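Local coordinates for protein interacting with HSP90 1 (Saccharomyces cerevisiae, PDB 4CGU), which takes part in pre-rRNA processing and is required for the interaction of NOP58 with snoRNA, at residues D109-S114 / I145-K150. Numbering follows the deposited sequence.
Sequences DRFSPS and IFHIRK
Phe-111 and His-147 meet as a T-shaped aromatic pair, the phenylalanine giving its edge and the histidine its face. The ring centroids lie 5.5 Å apart and the planes stand at 86°. Contact is made by one corner of the phenylalanine: CE2 of Phe-111 is 4.0 Å from NE2 of His-147, and about as far from its CD2. The imidazole rises from strand 144-148 toward the loop 109-114 because CG of His-147 points directly away from the backbone N (chi1 179°). The ring's other face is covered by the backbone N of Arg-149, 4.1 Å above its plane.

ND1 of His-147 is hydrogen-bonded to an acidic side chain on the chain of another protein, a bond limiting ring rotation, whereas NE2 is buried here without a partner in the model. Although OD2 of Asp-109 lies 5.0 Å from NE2 of His-147, this carboxylate is bonded instead to Tyr-81 and Asn-101; together with the acid at ND1, its charge might favour a protonated histidine.

Two residues on along the loop and two back along the strand, the contact becomes purely aliphatic. The extended Ile-145 side chain (chi2 -178°) brings its terminal methyl against the CB-CG edge of the proline ring, somewhat above its plane, CD1 of Ile-145 lying 4.0 Å from CB of Pro-113 and equally near CG.

Leu-154 touches both aromatic rings, and Ile-156 backs Ile-145, so strand 153-157 continues the apolar layer. The whole illustrates how a loop and a strand from the two sheets of a beta-sandwich pack together: in this C-terminal CS domain (HSP20 clan), the loop leading into strand 114-116 meets strand 144-148, outermost in its sheet within this chain, beside which a strand of the partner protein adds itself antiparallel (beta-sheet augmentation).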
loop_
_atom_site.group_PDB
_atom_site.type_symbol
_atom_site.label_atom_id
_atom_site.label_comp_id
_atom_site.label_asym_id
_atom_site.label_seq_id
_atom_site.Cartn_x
_atom_site.Cartn_y
_atom_site.Cartn_z
ATOM N N ASP B 109 6.025 3.131 -24.272
ATOM C CA ASP B 109 6.601 2.677 -23.012
ATOM C C ASP B 109 5.659 1.765 -22.229
ATOM O O ASP B 109 4.539 2.157 -21.893
ATOM C CB ASP B 109 6.986 3.878 -22.142
ATOM C CG ASP B 109 8.335 4.464 -22.513
ATOM O OD1 ASP B 109 9.319 3.698 -22.557
ATOM O OD2 ASP B 109 8.409 5.687 -22.761
ATOM N N ARG B 110 6.122 0.551 -21.943
ATOM C CA ARG B 110 5.394 -0.359 -21.068
ATOM C C ARG B 110 5.967 -0.265 -19.653
ATOM O O ARG B 110 7.176 -0.377 -19.454
ATOM C CB ARG B 110 5.480 -1.792 -21.592
ATOM N N PHE B 111 5.094 -0.048 -18.674
ATOM C CA PHE B 111 5.520 0.155 -17.290
ATOM C C PHE B 111 4.692 -0.684 -16.329
ATOM O O PHE B 111 3.484 -0.482 -16.205
ATOM C CB PHE B 111 5.355 1.621 -16.891
ATOM C CG PHE B 111 6.336 2.553 -17.539
ATOM C CD1 PHE B 111 7.680 2.236 -17.607
ATOM C CD2 PHE B 111 5.910 3.758 -18.068
ATOM C CE1 PHE B 111 8.579 3.105 -18.196
ATOM C CE2 PHE B 111 6.802 4.628 -18.659
ATOM C CZ PHE B 111 8.139 4.302 -18.721
ATOM N N SER B 112 5.342 -1.610 -15.634
ATOM C CA SER B 112 4.683 -2.366 -14.572
ATOM C C SER B 112 5.495 -2.270 -13.281
ATOM O O SER B 112 6.133 -3.235 -12.868
ATOM C CB SER B 112 4.499 -3.829 -14.987
ATOM O OG SER B 112 3.970 -4.602 -13.925
ATOM N N PRO B 113 5.475 -1.096 -12.638
ATOM C CA PRO B 113 6.345 -0.879 -11.481
ATOM C C PRO B 113 5.978 -1.748 -10.285
ATOM O O PRO B 113 4.819 -2.127 -10.104
ATOM C CB PRO B 113 6.126 0.602 -11.145
ATOM C CG PRO B 113 5.547 1.204 -12.387
ATOM C CD PRO B 113 4.718 0.115 -12.989
ATOM N N SER B 114 6.979 -2.050 -9.472
ATOM C CA SER B 114 6.777 -2.816 -8.254
ATOM C C SER B 114 7.705 -2.291 -7.167
ATOM O O SER B 114 8.785 -1.802 -7.456
ATOM C CB SER B 114 7.047 -4.302 -8.506
ATOM O OG SER B 114 8.389 -4.498 -8.910
ATOM N N ILE B 145 2.387 7.470 -8.847
ATOM C CA ILE B 145 3.047 7.447 -10.146
ATOM C C ILE B 145 2.115 7.916 -11.262
ATOM O O ILE B 145 1.086 7.293 -11.527
ATOM C CB ILE B 145 3.552 6.033 -10.493
ATOM C CG1 ILE B 145 4.492 5.512 -9.402
ATOM C CG2 ILE B 145 4.249 6.035 -11.841
ATOM C CD1 ILE B 145 5.066 4.143 -9.698
ATOM N N PHE B 146 2.489 9.013 -11.915
ATOM C CA PHE B 146 1.735 9.562 -13.035
ATOM C C PHE B 146 2.528 9.418 -14.325
ATOM O O PHE B 146 3.737 9.625 -14.350
ATOM C CB PHE B 146 1.433 11.043 -12.815
ATOM C CG PHE B 146 0.703 11.333 -11.538
ATOM C CD1 PHE B 146 -0.674 11.206 -11.470
ATOM C CD2 PHE B 146 1.392 11.739 -10.408
ATOM C CE1 PHE B 146 -1.350 11.476 -10.297
ATOM C CE2 PHE B 146 0.724 12.012 -9.236
ATOM C CZ PHE B 146 -0.651 11.883 -9.178
ATOM N N HIS B 147 1.847 9.073 -15.406
ATOM C CA HIS B 147 2.518 8.965 -16.691
ATOM C C HIS B 147 1.906 9.942 -17.681
ATOM O O HIS B 147 0.702 9.912 -17.931
ATOM C CB HIS B 147 2.439 7.532 -17.216
ATOM C CG HIS B 147 3.078 7.337 -18.554
ATOM N ND1 HIS B 147 2.436 6.706 -19.598
ATOM C CD2 HIS B 147 4.300 7.688 -19.021
ATOM C CE1 HIS B 147 3.236 6.674 -20.648
ATOM N NE2 HIS B 147 4.372 7.263 -20.326
ATOM N N ILE B 148 2.737 10.833 -18.212
ATOM C CA ILE B 148 2.319 11.709 -19.298
ATOM C C ILE B 148 2.940 11.221 -20.607
ATOM O O ILE B 148 4.151 11.356 -20.848
ATOM C CB ILE B 148 2.645 13.185 -19.022
ATOM C CG1 ILE B 148 2.132 13.576 -17.630
ATOM C CG2 ILE B 148 2.028 14.076 -20.096
ATOM C CD1 ILE B 148 2.205 15.061 -17.336
ATOM N N ARG B 149 2.083 10.629 -21.432
ATOM C CA ARG B 149 2.492 9.924 -22.638
ATOM C C ARG B 149 3.157 10.857 -23.641
ATOM O O ARG B 149 4.221 10.549 -24.172
ATOM C CB ARG B 149 1.273 9.260 -23.274
ATOM C CG ARG B 149 1.580 8.018 -24.076
ATOM C CD ARG B 149 0.528 7.833 -25.150
ATOM N NE ARG B 149 0.462 9.009 -26.014
ATOM C CZ ARG B 149 -0.582 9.325 -26.774
ATOM N NH1 ARG B 149 -1.662 8.554 -26.777
ATOM N NH2 ARG B 149 -0.546 10.418 -27.524
ATOM N N LYS B 150 2.524 12.001 -23.885
ATOM C CA LYS B 150 3.036 12.990 -24.829
ATOM C C LYS B 150 4.477 13.369 -24.511
ATOM O O LYS B 150 5.303 13.531 -25.410
ATOM C CB LYS B 150 2.153 14.243 -24.822
ATOM C CG LYS B 150 2.710 15.401 -25.627
ATOM C CD LYS B 150 1.698 16.518 -25.772
ATOM C CE LYS B 150 2.236 17.623 -26.667
ATOM N NZ LYS B 150 1.225 18.689 -26.919
#